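Nucleoside-diphosphate sugar epimerase (SulA family) (Corynebacterium glutamicum, PDB 3OH8) probably acts as an NAD-dependent epimerase or related enzyme on nucleoside-diphosphate sugars. Local coordinates at residues 235-240 against 289-294. Numbering follows the deposited sequence.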
loop_
_atom_site.group_PDB
_atom_site.type_symbol
_atom_site.label_atom_id
_atom_site.label_comp_id
_atom_site.label_asym_id
_atom_site.label_seq_id
_atom_site.Cartn_x
_atom_site.Cartn_y
_atom_site.Cartn_z
ATOM N N PHE A 235 10.390 -20.892 14.331
ATOM C CA PHE A 235 11.829 -20.692 14.308
ATOM C C PHE A 235 12.148 -19.202 14.345
ATOM O O PHE A 235 13.078 -18.768 15.021
ATOM C CB PHE A 235 12.465 -21.402 13.105
ATOM C CG PHE A 235 12.250 -22.907 13.108
ATOM C CD1 PHE A 235 11.923 -23.568 14.284
ATOM C CD2 PHE A 235 12.372 -23.650 11.941
ATOM C CE1 PHE A 235 11.727 -24.951 14.301
ATOM C CE2 PHE A 235 12.183 -25.028 11.946
ATOM C CZ PHE A 235 11.857 -25.678 13.131
ATOM N N LEU A 236 11.350 -18.409 13.644
ATOM C CA LEU A 236 11.538 -16.959 13.677
ATOM C C LEU A 236 11.234 -16.428 15.089
ATOM O O LEU A 236 11.953 -15.580 15.622
ATOM C CB LEU A 236 10.624 -16.285 12.650
ATOM C CG LEU A 236 11.146 -15.705 11.325
ATOM C CD1 LEU A 236 12.685 -15.631 11.209
ATOM C CD2 LEU A 236 10.543 -16.455 10.185
ATOM N N ALA A 237 10.158 -16.920 15.689
ATOM C CA ALA A 237 9.788 -16.490 17.039
ATOM C C ALA A 237 10.911 -16.779 18.032
ATOM O O ALA A 237 11.183 -15.979 18.929
ATOM C CB ALA A 237 8.492 -17.147 17.481
ATOM N N GLU A 238 11.577 -17.913 17.861
ATOM C CA GLU A 238 12.708 -18.243 18.716
ATOM C C GLU A 238 13.830 -17.234 18.562
ATOM O O GLU A 238 14.437 -16.823 19.549
ATOM C CB GLU A 238 13.207 -19.669 18.435
ATOM C CG GLU A 238 12.199 -20.724 18.884
ATOM C CD GLU A 238 12.585 -22.142 18.507
ATOM O OE1 GLU A 238 13.605 -22.329 17.815
ATOM O OE2 GLU A 238 11.852 -23.072 18.897
ATOM N N LEU A 239 14.118 -16.836 17.323
ATOM C CA LEU A 239 15.148 -15.838 17.097
ATOM C C LEU A 239 14.744 -14.520 17.748
ATOM O O LEU A 239 15.580 -13.815 18.314
ATOM C CB LEU A 239 15.419 -15.650 15.604
ATOM C CG LEU A 239 16.051 -16.840 14.876
ATOM C CD1 LEU A 239 16.243 -16.516 13.395
ATOM C CD2 LEU A 239 17.379 -17.248 15.526
ATOM N N VAL A 240 13.459 -14.191 17.677
ATOM C CA VAL A 240 12.979 -12.984 18.326
ATOM C C VAL A 240 13.233 -13.114 19.828
ATOM O O VAL A 240 13.761 -12.204 20.464
ATOM C CB VAL A 240 11.481 -12.727 18.045
ATOM C CG1 VAL A 240 10.963 -11.593 18.916
ATOM C CG2 VAL A 240 11.266 -12.407 16.575
ATOM N N THR A 289 3.983 -18.413 17.501
ATOM C CA THR A 289 4.720 -17.230 17.967
ATOM C C THR A 289 4.998 -17.277 19.468
ATOM O O THR A 289 5.665 -16.393 20.013
ATOM C CB THR A 289 3.991 -15.876 17.664
ATOM O OG1 THR A 289 2.754 -15.807 18.382
ATOM C CG2 THR A 289 3.732 -15.695 16.171
ATOM N N ALA A 290 4.488 -18.306 20.133
ATOM C CA ALA A 290 4.585 -18.399 21.593
ATOM C C ALA A 290 5.987 -18.163 22.192
ATOM O O ALA A 290 6.102 -17.516 23.222
ATOM C CB ALA A 290 3.981 -19.720 22.092
ATOM N N PRO A 291 7.053 -18.667 21.546
ATOM C CA PRO A 291 8.383 -18.394 22.111
ATOM C C PRO A 291 8.698 -16.901 22.243
ATOM O O PRO A 291 9.362 -16.507 23.201
ATOM C CB PRO A 291 9.332 -19.061 21.111
ATOM C CG PRO A 291 8.505 -20.170 20.509
ATOM C CD PRO A 291 7.121 -19.597 20.402
ATOM N N ALA A 292 8.239 -16.078 21.304
ATOM C CA ALA A 292 8.492 -14.645 21.394
ATOM C C ALA A 292 7.764 -14.018 22.582
ATOM O O ALA A 292 8.349 -13.283 23.371
ATOM C CB ALA A 292 8.087 -13.946 20.108
ATOM N N SER A 293 6.477 -14.301 22.710
ATOM C CA SER A 293 5.715 -13.684 23.785
ATOM C C SER A 293 6.117 -14.283 25.134
ATOM O O SER A 293 6.128 -13.584 26.143
ATOM C CB SER A 293 4.209 -13.799 23.532
ATOM O OG SER A 293 3.864 -15.134 23.206
ATOM N N ASP A 294 6.477 -15.564 25.151
ATOM C CA ASP A 294 6.975 -16.173 26.387
ATOM C C ASP A 294 8.219 -15.442 26.873
ATOM O O ASP A 294 8.457 -15.340 28.077
ATOM C CB ASP A 294 7.300 -17.652 26.200
ATOM C CG ASP A 294 6.059 -18.507 26.052
ATOM O OD1 ASP A 294 4.955 -18.028 26.393
ATOM O OD2 ASP A 294 6.191 -19.663 25.596
#
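The carbonyl oxygen of T289 takes the backbone N-H of A292 at 2.9 Å (N to O), an i to i+3 bond closing the turn that leads into the short helix 290-294, and the same oxygen lies 3.9 Å from the CB of A237 on helix 222-242. No hydrogen bond crosses between the segments: A237 O and A292 N come no nearer than 3.8 Å. Cohesion is therefore apolar, over a modest 215 Å² of buried surface. The A237 methyl is central, directed at the other segment and reaching T289 CA at 3.8 Å, with P291 CD and A292 CB touching it a little farther out. Alanines at the nearest backbone pair, A237 and A292, whose CA atoms are 4.9 Å apart, fit the approach of the axes of 235-240 and 290-294 to 7.3 Å. One turn on, V240 has CG1 anti to its backbone N (chi1 171°), which sets that methyl against A292 CB at 3.9 Å. On the other flank E238 starts away from the partner, yet CG, anti to its carbonyl carbon, comes back to the CB-CG side of P291, 4.0 Å from CB, the two side chains crossing obliquely. Beneath, A237 and T289 both rest on M249 of strand 248-254, V240 on L205 of strand 204-207, and A292 on V299 of strand 298-308; T289 OG1 bonds to E286 O. The two segment axes run almost parallel, at 18°. Helix 222-242, the crossover between parallel strands 204-207 and 248-254, thus packs on the short helix ending the next connection, after helix 277-287 and before strand 298-308, a layering characteristic of the Rossmann fold of NAD-dependent epimerases.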